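Local coordinates for spore coat polysaccharide biosynthesis protein SpsE (Bacillus subtilis, PDB 1VLI) that probably acts as an N-acylneuraminate-9-phosphate synthase-like enzyme in making the spore coat polysaccharide, and carries a zinc ion in its TIM barrel, at residues K196-P201 and H226-T231; P200-N205 and S292-G297; H248-K253 and S261-P266; S164-E169 and A305-I310; V29-E34 and E271-I276. All coordinates share one frame; numbering follows the deposited sequence.

Contact 1 (K196-P201 and H226-T231)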
# COMPACT_ATOMS: atom_id res chain seq x y z
N LYS A 196 7.65 -9.38 4.91
CA LYS A 196 8.58 -9.45 6.03
C LYS A 196 9.31 -8.12 6.27
O LYS A 196 9.67 -7.41 5.33
CB LYS A 196 9.59 -10.58 5.78
CG LYS A 196 10.45 -10.95 6.99
CD LYS A 196 9.63 -11.44 8.20
CE LYS A 196 10.55 -11.89 9.34
NZ LYS A 196 9.77 -12.41 10.49
N TYR A 197 9.51 -7.77 7.53
CA TYR A 197 10.28 -6.58 7.88
C TYR A 197 11.13 -6.86 9.13
O TYR A 197 10.57 -7.18 10.19
CB TYR A 197 9.36 -5.35 8.06
CG TYR A 197 10.10 -4.06 8.44
CD1 TYR A 197 10.76 -3.29 7.48
CD2 TYR A 197 10.12 -3.61 9.77
CE1 TYR A 197 11.44 -2.10 7.83
CE2 TYR A 197 10.79 -2.43 10.13
CZ TYR A 197 11.44 -1.68 9.16
OH TYR A 197 12.09 -0.53 9.52
N PRO A 198 12.45 -6.77 9.01
CA PRO A 198 13.12 -6.51 7.74
C PRO A 198 13.20 -7.76 6.85
O PRO A 198 13.04 -8.89 7.34
CB PRO A 198 14.52 -6.07 8.17
CG PRO A 198 14.76 -6.82 9.43
CD PRO A 198 13.42 -6.93 10.11
N ALA A 199 13.43 -7.54 5.56
CA ALA A 199 13.46 -8.60 4.58
C ALA A 199 14.91 -8.88 4.20
O ALA A 199 15.59 -8.00 3.65
CB ALA A 199 12.66 -8.20 3.37
N PRO A 200 15.40 -10.08 4.49
CA PRO A 200 16.76 -10.47 4.10
C PRO A 200 16.93 -10.32 2.58
O PRO A 200 15.98 -10.61 1.84
CB PRO A 200 16.85 -11.94 4.52
CG PRO A 200 15.78 -12.14 5.52
CD PRO A 200 14.69 -11.17 5.19
N PRO A 201 18.11 -9.90 2.11
CA PRO A 201 18.39 -9.75 0.68
C PRO A 201 17.93 -10.91 -0.25
O PRO A 201 17.46 -10.64 -1.36
CB PRO A 201 19.92 -9.63 0.63
CG PRO A 201 20.29 -9.06 1.93
CD PRO A 201 19.27 -9.53 2.94
N HIS A 226 12.02 -3.38 1.96
CA HIS A 226 11.99 -3.69 3.39
C HIS A 226 13.31 -4.24 3.94
O HIS A 226 13.38 -4.64 5.10
CB HIS A 226 10.84 -4.64 3.72
CG HIS A 226 9.49 -4.00 3.66
ND1 HIS A 226 8.39 -4.64 3.13
CD2 HIS A 226 9.07 -2.77 4.04
CE1 HIS A 226 7.35 -3.83 3.19
NE2 HIS A 226 7.74 -2.69 3.74
N SER A 227 14.34 -4.25 3.11
CA SER A 227 15.67 -4.70 3.51
C SER A 227 16.43 -3.59 4.23
O SER A 227 16.21 -2.40 3.97
CB SER A 227 16.47 -5.10 2.29
OG SER A 227 16.87 -3.95 1.56
N GLU A 228 17.35 -4.00 5.10
CA GLU A 228 18.12 -3.13 5.98
C GLU A 228 19.11 -2.19 5.28
O GLU A 228 19.15 -0.99 5.57
CB GLU A 228 18.90 -3.97 7.00
CG GLU A 228 18.06 -4.69 8.04
CD GLU A 228 18.89 -5.13 9.24
OE1 GLU A 228 19.39 -4.24 9.96
OE2 GLU A 228 19.05 -6.35 9.46
N HIS A 229 19.92 -2.76 4.40
CA HIS A 229 20.97 -2.02 3.73
C HIS A 229 20.46 -0.78 3.00
O HIS A 229 19.43 -0.83 2.33
CB HIS A 229 21.67 -2.95 2.74
CG HIS A 229 23.00 -2.43 2.30
ND1 HIS A 229 23.14 -1.39 1.40
CD2 HIS A 229 24.26 -2.78 2.67
CE1 HIS A 229 24.42 -1.14 1.22
NE2 HIS A 229 25.12 -1.97 1.98
N PRO A 230 21.18 0.34 3.11
CA PRO A 230 20.74 1.60 2.46
C PRO A 230 20.69 1.63 0.92
O PRO A 230 19.78 2.28 0.38
CB PRO A 230 21.74 2.65 3.01
CG PRO A 230 22.32 2.02 4.24
CD PRO A 230 22.42 0.54 3.89
N THR A 231 21.62 0.95 0.22
CA THR A 231 21.75 1.07 -1.25
C THR A 231 21.67 -0.21 -2.10
O THR A 231 21.32 -0.14 -3.29
CB THR A 231 23.05 1.81 -1.65
OG1 THR A 231 24.16 1.27 -0.92
CG2 THR A 231 23.03 3.30 -1.26
O HOH W 1 17.92 -6.81 5.02
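At the zinc site of the TIM barrel, the loop after strand 188-193 closes on the loop after strand 220-225, with Y197, P198 and A199 meeting H226. The one direct hydrogen bond between the two segments runs from A199 N to H226 O, 2.9 Å long. The donor sits well above the carbonyl plane. P198 CA makes a CA-H...O contact with H226 O at 3.2 Å; the peptide bond before P198 is cis. H226 CB rests 3.4 Å from K196 O. H226 CG lies anti to its own carbonyl carbon (chi1 -72°), which sets the ring beside Y197. Y197 CD1 is 3.9 Å from H226 CD2. The two rings are oblique, with their planes at 82°. H226 ND1 is bonded to V194 O, and H226 NE2 binds zinc together with H248 NE2. An alanine in place of H226 would probably leave the zinc with one fewer protein ligand and V194 O without its imidazole partner. P198 CB packs alongside E228 CG at 3.8 Å. A water accepts from E228 N and donates to A199 O. Around the pair, S227 touches A233 of helix 232-239, and P230 rests on E268 and E271 of helix 266-285.

Contact 2 (P200-N205 and S292-G297)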
# COMPACT_ATOMS: atom_id res chain seq x y z
N PRO A 200 15.40 -10.08 4.49
CA PRO A 200 16.76 -10.47 4.10
C PRO A 200 16.93 -10.32 2.58
O PRO A 200 15.98 -10.61 1.84
CB PRO A 200 16.85 -11.94 4.52
CG PRO A 200 15.78 -12.14 5.52
CD PRO A 200 14.69 -11.17 5.19
N PRO A 201 18.11 -9.90 2.11
CA PRO A 201 18.39 -9.75 0.68
C PRO A 201 17.93 -10.91 -0.25
O PRO A 201 17.46 -10.64 -1.36
CB PRO A 201 19.92 -9.63 0.63
CG PRO A 201 20.29 -9.06 1.93
CD PRO A 201 19.27 -9.53 2.94
N GLU A 202 18.09 -12.17 0.20
CA GLU A 202 17.75 -13.38 -0.58
C GLU A 202 16.28 -13.40 -0.99
O GLU A 202 15.90 -14.09 -1.94
CB GLU A 202 18.01 -14.67 0.21
CG GLU A 202 19.28 -14.69 1.05
CD GLU A 202 19.10 -14.04 2.42
OE1 GLU A 202 18.21 -14.47 3.18
OE2 GLU A 202 19.87 -13.10 2.74
N TYR A 203 15.46 -12.64 -0.24
CA TYR A 203 14.02 -12.63 -0.45
C TYR A 203 13.51 -11.49 -1.33
O TYR A 203 12.30 -11.34 -1.52
CB TYR A 203 13.28 -12.66 0.88
CG TYR A 203 13.50 -13.95 1.64
CD1 TYR A 203 12.89 -15.15 1.23
CD2 TYR A 203 14.33 -13.99 2.76
CE1 TYR A 203 13.10 -16.34 1.92
CE2 TYR A 203 14.55 -15.17 3.46
CZ TYR A 203 13.94 -16.34 3.04
OH TYR A 203 14.16 -17.50 3.74
N SER A 204 14.43 -10.70 -1.89
CA SER A 204 14.07 -9.56 -2.74
C SER A 204 13.28 -9.94 -3.99
O SER A 204 12.36 -9.21 -4.39
CB SER A 204 15.32 -8.81 -3.16
OG SER A 204 16.08 -8.46 -2.02
N ASN A 205 13.65 -11.07 -4.61
CA ASN A 205 13.16 -11.47 -5.92
C ASN A 205 12.99 -10.31 -6.90
O ASN A 205 11.91 -10.12 -7.45
CB ASN A 205 11.85 -12.26 -5.78
CG ASN A 205 12.05 -13.61 -5.11
OD1 ASN A 205 12.72 -14.54 -5.66
ND2 ASN A 205 11.47 -13.74 -3.93
N SER A 292 23.14 -9.41 -8.74
CA SER A 292 23.47 -10.75 -8.22
C SER A 292 22.33 -11.78 -8.30
O SER A 292 21.15 -11.44 -8.31
CB SER A 292 24.00 -10.65 -6.78
OG SER A 292 22.97 -10.44 -5.82
N GLU A 293 22.71 -13.06 -8.37
CA GLU A 293 21.78 -14.18 -8.30
C GLU A 293 20.90 -14.09 -7.07
O GLU A 293 19.74 -14.52 -7.10
CB GLU A 293 22.55 -15.47 -8.19
CG GLU A 293 21.83 -16.65 -8.79
CD GLU A 293 21.90 -16.63 -10.30
OE1 GLU A 293 21.09 -15.89 -10.92
OE2 GLU A 293 22.78 -17.33 -10.86
N LYS A 294 21.48 -13.55 -5.99
CA LYS A 294 20.90 -13.53 -4.67
C LYS A 294 19.77 -12.52 -4.68
O LYS A 294 18.71 -12.79 -4.15
CB LYS A 294 21.97 -13.21 -3.60
CG LYS A 294 21.44 -13.10 -2.14
CD LYS A 294 22.49 -13.36 -1.04
CE LYS A 294 23.53 -12.22 -0.89
NZ LYS A 294 23.03 -10.94 -0.25
N LEU A 295 19.99 -11.37 -5.31
CA LEU A 295 18.95 -10.35 -5.42
C LEU A 295 17.92 -10.65 -6.50
O LEU A 295 16.74 -10.33 -6.33
CB LEU A 295 19.55 -8.96 -5.62
CG LEU A 295 20.40 -8.41 -4.48
CD1 LEU A 295 21.19 -7.23 -4.96
CD2 LEU A 295 19.54 -8.07 -3.25
N LEU A 296 18.33 -11.29 -7.60
CA LEU A 296 17.36 -11.59 -8.67
C LEU A 296 16.24 -12.52 -8.21
O LEU A 296 15.05 -12.25 -8.43
CB LEU A 296 18.04 -12.06 -9.96
CG LEU A 296 18.76 -10.92 -10.73
CD1 LEU A 296 19.56 -11.44 -11.91
CD2 LEU A 296 17.83 -9.77 -11.17
N GLY A 297 16.62 -13.58 -7.49
CA GLY A 297 15.68 -14.63 -7.14
C GLY A 297 14.90 -15.15 -8.34
O GLY A 297 15.44 -15.31 -9.45
O HOH W 2 15.84 -12.64 -4.24
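P201 O is gripped twice, by S204 OG at 2.7 Å and by S204 N at 3.1 Å. Both donors come from the same face of the carbonyl plane. S204 OG stands anti to the carbonyl carbon of its own residue (chi1 -54°), which turns it back over the short 3-10 segment. S204 OG also touches L295 CD2, at 3.7 Å. An alanine in place of S204 would probably cost P201 O one of its two donors and open a small gap beside L295 CD2. The segment 200-205 belongs to the loop after strand 188-193 of the TIM barrel, and it packs on the short helix 293-296, which follows the long helix 266-285. S292 is the N-cap of that short helix, its OG accepting from L295 N at 3.2 Å. K294 runs alongside both P201 and E202. Its chain bends at chi3 and chi4 (71° and 73°), and K294 NZ ends 3.5 Å from P201 CB. The carboxylate of E202 is near but not in contact, E202 OE2 lying 4.9 Å from K294 NZ. A water accepts from N205 N and is close to E202 O and K294 O. At the far end, N205 OD1 bonds to S298 N and lies 3.3 Å from G297 CA. A side chain on G297 would clash with this oxygen. L295 reaches on to A236 of helix 232-239, and L296 O takes a bond from S207 OG.

Contact 3 (H248-K253 and S261-P266)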
# COMPACT_ATOMS: atom_id res chain seq x y z
N HIS A 248 11.58 2.85 4.45
CA HIS A 248 11.32 3.41 5.78
C HIS A 248 12.52 4.21 6.25
O HIS A 248 13.69 3.84 5.98
CB HIS A 248 11.05 2.33 6.82
CG HIS A 248 9.81 1.54 6.57
ND1 HIS A 248 8.74 1.54 7.44
CD2 HIS A 248 9.46 0.71 5.55
CE1 HIS A 248 7.79 0.75 6.96
NE2 HIS A 248 8.20 0.23 5.82
N PHE A 249 12.24 5.32 6.94
CA PHE A 249 13.27 6.08 7.61
C PHE A 249 12.81 6.54 8.99
O PHE A 249 11.61 6.60 9.28
CB PHE A 249 13.73 7.26 6.76
CG PHE A 249 12.85 8.48 6.85
CD1 PHE A 249 11.60 8.49 6.25
CD2 PHE A 249 13.29 9.63 7.51
CE1 PHE A 249 10.79 9.60 6.30
CE2 PHE A 249 12.49 10.77 7.58
CZ PHE A 249 11.23 10.76 6.98
N THR A 250 13.77 6.84 9.84
CA THR A 250 13.49 7.34 11.17
C THR A 250 14.44 8.49 11.43
O THR A 250 15.27 8.79 10.59
CB THR A 250 13.66 6.23 12.23
OG1 THR A 250 13.47 6.78 13.53
CG2 THR A 250 15.12 5.70 12.25
N ILE A 251 14.31 9.11 12.59
CA ILE A 251 15.16 10.24 12.96
C ILE A 251 16.35 9.72 13.77
O ILE A 251 17.39 10.38 13.85
CB ILE A 251 14.29 11.34 13.71
CG1 ILE A 251 14.79 12.74 13.39
CG2 ILE A 251 14.14 11.10 15.24
CD1 ILE A 251 14.37 13.22 12.02
N ASP A 252 16.18 8.53 14.34
CA ASP A 252 17.17 7.90 15.22
C ASP A 252 16.86 6.40 15.38
O ASP A 252 15.83 6.04 15.96
CB ASP A 252 17.18 8.60 16.58
CG ASP A 252 18.00 7.87 17.63
OD1 ASP A 252 18.83 7.00 17.29
OD2 ASP A 252 17.89 8.13 18.85
N LYS A 253 17.75 5.55 14.89
CA LYS A 253 17.53 4.09 14.82
C LYS A 253 17.43 3.40 16.19
O LYS A 253 16.93 2.27 16.30
CB LYS A 253 18.62 3.41 13.99
CG LYS A 253 18.58 3.74 12.50
CD LYS A 253 19.89 3.40 11.78
CE LYS A 253 20.07 1.90 11.56
NZ LYS A 253 19.05 1.33 10.65
N SER A 261 14.20 0.56 14.52
CA SER A 261 15.47 -0.18 14.56
C SER A 261 16.02 -0.54 13.19
O SER A 261 17.25 -0.57 12.99
CB SER A 261 15.31 -1.44 15.40
OG SER A 261 14.11 -2.11 15.07
N PHE A 262 15.10 -0.80 12.26
CA PHE A 262 15.47 -1.27 10.94
C PHE A 262 15.26 -0.23 9.82
O PHE A 262 15.60 -0.48 8.66
CB PHE A 262 14.75 -2.61 10.65
CG PHE A 262 15.08 -3.71 11.65
CD1 PHE A 262 16.37 -4.28 11.70
CD2 PHE A 262 14.10 -4.20 12.52
CE1 PHE A 262 16.68 -5.31 12.62
CE2 PHE A 262 14.40 -5.23 13.45
CZ PHE A 262 15.69 -5.79 13.50
N ALA A 263 14.71 0.94 10.17
CA ALA A 263 14.55 2.04 9.23
C ALA A 263 15.89 2.74 9.03
O ALA A 263 16.79 2.63 9.86
CB ALA A 263 13.51 3.04 9.73
N LEU A 264 16.04 3.45 7.91
CA LEU A 264 17.25 4.22 7.69
C LEU A 264 17.20 5.51 8.51
O LEU A 264 16.12 6.10 8.67
CB LEU A 264 17.39 4.56 6.21
CG LEU A 264 17.42 3.36 5.27
CD1 LEU A 264 17.85 3.85 3.89
CD2 LEU A 264 18.39 2.29 5.80
N ASN A 265 18.35 5.94 9.04
CA ASN A 265 18.45 7.25 9.67
C ASN A 265 18.62 8.32 8.58
O ASN A 265 18.71 7.98 7.41
CB ASN A 265 19.56 7.28 10.73
CG ASN A 265 20.95 7.09 10.15
OD1 ASN A 265 21.30 7.63 9.09
ND2 ASN A 265 21.78 6.35 10.88
N PRO A 266 18.60 9.61 8.93
CA PRO A 266 18.67 10.66 7.92
C PRO A 266 19.85 10.59 6.97
O PRO A 266 19.68 10.92 5.81
CB PRO A 266 18.74 11.93 8.75
CG PRO A 266 17.93 11.56 9.96
CD PRO A 266 18.41 10.17 10.28
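Segments 248-253 and 261-266 meet through a single beta bridge, F249 with L264, where L264 N donates to H248 O and T250 N donates to L264 O. These are the two ends of the loop that leads from strand 244-248 of the TIM barrel to helix 266-285. T250 N to L264 O is 2.7 Å, and L264 N to H248 O is 3.1 Å. F249 CA also comes within 3.0 Å of L264 O, as a CA-H...O contact. A263 CB packs on the backbone of the other segment, 3.6 Å from F249 C. H248 CB and T250 CG2 close round the same methyl group at 3.9 and 4.0 Å from A263 CB. Beyond CB, H248 turns away, and its ring goes to the zinc. The F249 ring goes the other way, to L49 and A52 of helix 43-56 and to A33 and A35 of strand 30-36. T250 OG1 is hydrogen-bonded to H260 ND1. P266, the first residue of helix 266-285, sets its CD against T250 O, while N265 before it is the N-cap. K253 is the residue most covered by the other segment. Its CG is anti to the carbonyl carbon (chi1 -69°), and its chain passes obliquely over N265, with K253 CD 3.6 Å from N265 ND2. Bends at chi3 and chi4 (75° and 64°) then fold the amino group back onto the opposite backbone. A long, weak ion pair to E268 adds to its setting, but its firm bond is K253 NZ to A263 O, 2.7 Å.

Contact 4 (S164-E169 and A305-I310)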
# COMPACT_ATOMS: atom_id res chain seq x y z
N SER A 164 0.47 -2.03 -3.75
CA SER A 164 1.55 -2.89 -3.39
C SER A 164 1.15 -4.35 -3.62
O SER A 164 -0.03 -4.67 -3.72
CB SER A 164 1.93 -2.62 -1.95
OG SER A 164 2.91 -1.58 -1.91
N THR A 165 2.12 -5.23 -3.72
CA THR A 165 1.81 -6.60 -4.12
C THR A 165 2.48 -7.70 -3.29
O THR A 165 2.77 -8.78 -3.84
CB THR A 165 2.20 -6.80 -5.60
OG1 THR A 165 3.61 -6.62 -5.74
CG2 THR A 165 1.58 -5.70 -6.50
N ALA A 166 2.72 -7.47 -2.00
CA ALA A 166 3.35 -8.51 -1.18
C ALA A 166 2.49 -9.75 -1.17
O ALA A 166 1.27 -9.68 -0.93
CB ALA A 166 3.59 -8.05 0.23
N GLY A 167 3.12 -10.90 -1.44
CA GLY A 167 2.42 -12.19 -1.39
C GLY A 167 1.39 -12.48 -2.49
O GLY A 167 0.65 -13.45 -2.39
N ALA A 168 1.37 -11.64 -3.53
CA ALA A 168 0.36 -11.70 -4.58
C ALA A 168 0.87 -12.59 -5.68
O ALA A 168 2.07 -12.77 -5.83
CB ALA A 168 0.08 -10.31 -5.14
N GLU A 169 -0.05 -13.16 -6.44
CA GLU A 169 0.32 -13.80 -7.68
C GLU A 169 -0.14 -12.90 -8.82
O GLU A 169 -0.76 -11.85 -8.58
CB GLU A 169 -0.30 -15.17 -7.75
CG GLU A 169 0.23 -16.00 -6.60
CD GLU A 169 0.19 -17.47 -6.91
OE1 GLU A 169 -0.89 -17.99 -7.24
OE2 GLU A 169 1.26 -18.09 -6.82
N ALA A 305 8.90 -17.80 1.13
CA ALA A 305 9.04 -18.74 2.25
C ALA A 305 8.81 -18.09 3.62
O ALA A 305 8.26 -18.73 4.52
CB ALA A 305 10.40 -19.46 2.19
N ILE A 306 9.22 -16.81 3.78
CA ILE A 306 9.04 -16.01 5.03
C ILE A 306 7.72 -15.21 5.14
O ILE A 306 7.43 -14.60 6.19
CB ILE A 306 10.27 -15.08 5.32
CG1 ILE A 306 10.51 -14.11 4.15
CG2 ILE A 306 11.51 -15.90 5.70
CD1 ILE A 306 11.33 -12.90 4.50
N GLU A 307 6.93 -15.18 4.06
CA GLU A 307 5.56 -14.65 4.10
C GLU A 307 4.53 -15.81 4.25
O GLU A 307 3.74 -15.81 5.19
CB GLU A 307 5.27 -13.77 2.86
CG GLU A 307 6.02 -12.43 2.81
CD GLU A 307 6.15 -11.85 1.40
OE1 GLU A 307 6.50 -12.59 0.45
OE2 GLU A 307 5.93 -10.64 1.23
N GLY A 308 4.57 -16.77 3.33
CA GLY A 308 3.80 -18.02 3.44
C GLY A 308 2.29 -17.94 3.26
O GLY A 308 1.54 -17.95 4.25
N GLU A 309 1.85 -17.88 1.99
CA GLU A 309 0.42 -17.79 1.57
C GLU A 309 -0.47 -16.81 2.37
O GLU A 309 -1.53 -17.18 2.91
CB GLU A 309 -0.23 -19.17 1.40
CG GLU A 309 -0.43 -19.94 2.69
CD GLU A 309 -0.94 -21.35 2.45
OE1 GLU A 309 -0.35 -22.06 1.60
OE2 GLU A 309 -1.92 -21.74 3.12
N ILE A 310 -0.02 -15.56 2.41
CA ILE A 310 -0.76 -14.47 3.04
C ILE A 310 -1.98 -14.09 2.19
O ILE A 310 -2.95 -13.50 2.68
CB ILE A 310 0.15 -13.25 3.29
CG1 ILE A 310 1.08 -13.00 2.10
CG2 ILE A 310 0.97 -13.44 4.58
CD1 ILE A 310 1.77 -11.63 2.14
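A166 and G167 receive the side chains of I310 and E307 at a type II beta turn, T165 to A168, just after strand 161-164 of the TIM barrel. The turn is closed by A168 N to T165 O. The tighter part is the packing of I310 on the turn backbone. I310 is buried and touches through two carbons. I310 CD1 lies 3.6 Å from G167 CA and 3.7 Å from A166 O. I310 CG1 stands between its own backbone N and carbonyl carbon (chi1 42°), and G167 CA is 3.8 Å from it. G167 has positive phi, and a side chain there would run into I310 CD1. Y315 OH holds A166 O from elsewhere in the chain. The looser side is that of E307, which is partly exposed and meets the turn through OE2 alone. Its chain is extended beyond CG, and E307 OE1 is bonded to T304 OG1. Only 148 Å² is buried between the two segments in all. The contact joins a barrel loop to the end of the linker after helix 293-296 and the first residue of helix 310-313. On the looser side, E307 OE2 lies 3.6 Å from A166 CB and 3.9 Å from G167 N.

Contact 5 (V29-E34 and E271-I276)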
# COMPACT_ATOMS: atom_id res chain seq x y z
N VAL A 29 13.44 8.62 -11.09
CA VAL A 29 12.82 7.72 -10.12
C VAL A 29 12.12 8.55 -9.04
O VAL A 29 12.67 9.53 -8.56
CB VAL A 29 13.84 6.72 -9.52
CG1 VAL A 29 13.17 5.80 -8.45
CG2 VAL A 29 14.43 5.83 -10.64
N PHE A 30 10.89 8.16 -8.69
CA PHE A 30 10.11 8.87 -7.67
C PHE A 30 10.35 8.20 -6.32
O PHE A 30 10.01 6.99 -6.13
CB PHE A 30 8.62 8.85 -8.04
CG PHE A 30 7.76 9.73 -7.18
CD1 PHE A 30 7.61 11.09 -7.45
CD2 PHE A 30 7.08 9.19 -6.09
CE1 PHE A 30 6.80 11.91 -6.61
CE2 PHE A 30 6.28 9.96 -5.28
CZ PHE A 30 6.15 11.35 -5.53
N ILE A 31 10.95 8.96 -5.40
CA ILE A 31 11.39 8.42 -4.10
C ILE A 31 10.49 8.80 -2.95
O ILE A 31 10.27 10.00 -2.66
CB ILE A 31 12.86 8.82 -3.76
CG1 ILE A 31 13.78 8.48 -4.91
CG2 ILE A 31 13.32 8.13 -2.47
CD1 ILE A 31 15.16 9.05 -4.81
N ILE A 32 9.98 7.76 -2.29
CA ILE A 32 9.04 7.92 -1.17
C ILE A 32 9.74 7.56 0.13
O ILE A 32 10.11 6.40 0.35
CB ILE A 32 7.86 7.02 -1.38
CG1 ILE A 32 7.23 7.26 -2.76
CG2 ILE A 32 6.80 7.18 -0.32
CD1 ILE A 32 6.26 6.11 -3.18
N ALA A 33 9.95 8.56 0.99
CA ALA A 33 10.44 8.26 2.33
C ALA A 33 9.26 7.94 3.24
O ALA A 33 8.34 8.75 3.39
CB ALA A 33 11.24 9.40 2.87
N GLU A 34 9.28 6.75 3.83
CA GLU A 34 8.14 6.21 4.57
C GLU A 34 8.40 6.38 6.09
O GLU A 34 9.21 5.67 6.71
CB GLU A 34 7.85 4.76 4.08
CG GLU A 34 7.36 3.70 5.05
CD GLU A 34 5.88 3.76 5.35
OE1 GLU A 34 5.33 4.87 5.58
OE2 GLU A 34 5.26 2.68 5.37
N GLU A 271 22.06 8.94 1.64
CA GLU A 271 22.96 8.00 1.01
C GLU A 271 22.23 7.16 -0.05
O GLU A 271 22.72 7.04 -1.18
CB GLU A 271 23.58 7.13 2.10
CG GLU A 271 24.56 6.08 1.64
CD GLU A 271 25.11 5.26 2.80
OE1 GLU A 271 25.17 5.80 3.93
OE2 GLU A 271 25.50 4.08 2.57
N MSE A 272 21.06 6.61 0.30
CA MSE A 272 20.20 5.89 -0.64
C MSE A 272 19.86 6.73 -1.86
O MSE A 272 20.03 6.27 -2.99
CB MSE A 272 18.91 5.41 -0.01
CG MSE A 272 18.12 4.48 -0.96
SE MSE A 272 16.32 4.11 -0.34
CE MSE A 272 15.46 6.05 -0.52
N VAL A 273 19.36 7.94 -1.61
CA VAL A 273 18.99 8.90 -2.66
C VAL A 273 20.16 9.17 -3.61
O VAL A 273 19.99 9.12 -4.83
CB VAL A 273 18.42 10.23 -2.06
CG1 VAL A 273 18.16 11.26 -3.16
CG2 VAL A 273 17.10 9.96 -1.25
N ASP A 274 21.34 9.44 -3.05
CA ASP A 274 22.53 9.65 -3.84
C ASP A 274 22.89 8.37 -4.63
O ASP A 274 23.25 8.43 -5.81
CB ASP A 274 23.70 10.10 -2.96
CG ASP A 274 23.48 11.50 -2.30
OD1 ASP A 274 22.55 12.24 -2.70
OD2 ASP A 274 24.21 11.93 -1.37
N GLY A 275 22.80 7.21 -3.99
CA GLY A 275 22.93 5.94 -4.71
C GLY A 275 22.01 5.85 -5.94
O GLY A 275 22.48 5.61 -7.06
N ILE A 276 20.71 6.06 -5.72
CA ILE A 276 19.70 5.99 -6.79
C ILE A 276 20.01 6.97 -7.92
O ILE A 276 19.92 6.61 -9.09
CB ILE A 276 18.26 6.27 -6.23
CG1 ILE A 276 17.72 5.04 -5.53
CG2 ILE A 276 17.30 6.65 -7.35
CD1 ILE A 276 16.80 5.37 -4.37
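I31 faces V273, I276 and the selenomethionine M272 between strand 30-34 and helix 271-276, and its branches divide these partners. From I31 CB the side chain splits into CG2 and CG1. I31 CG2 is anti to the backbone N, and it meets the methyl of M272, with M272 CE at 3.6 Å. The two side chains pass one another, running opposite ways. The M272 chain bends at chi3 (66°), which places its CE at this point. CG1 of I31 is anti to the carbonyl carbon (chi1 -51°) and carries CD1 outward to the helix. At the tip, I31 CD1 is 4.1 Å from V273 CG1. I31 CD1 is also 4.1 Å from I276 CD1, and the ends of these two isoleucines meet tip to tip. I276 CG2 is shared, since it touches I31 CD1 and also lies 4.1 Å from V29 CB. All five residues are buried, and the contact is wholly apolar. Polar bonds lie at its margin, where V29 N is held by E280 OE2 and V29 O by R277 NH1. V238 of helix 232-239 touches V29 and I276, and P234 touches M272. The axes of the two segments approach to 10.7 Å and run nearly antiparallel, at 168°. Such a helix, laid on the outside of parallel strands and running against them, is typical of the TIM barrel; here the last barrel helix covers the first strand.

Overall arrangement
Contacts 1, 3 and 5 lie on one side of the chain's centre, and each touches the other two. Contacts 1 and 3, with centres 12 Å apart, form the metal site, each supplying one histidine, at the ends of strands 220-225 and 244-248. Contact 3 joins contact 5 where F249 N probably bonds to E34 O, beside strand 30-36. Helix 266-285 begins in contact 3 and continues into contact 5, which packs it on the first barrel strand. Contact 2 shares P200 and P201 with contact 1. Contact 4 encloses contacts 1, 2 and 3 along the chain and reaches contacts 1 and 2 mainly through I306. Contact 5 crosses contacts 2 and 4 in sequence. Contacts 2 and 4 join later chain segments to the barrel loops.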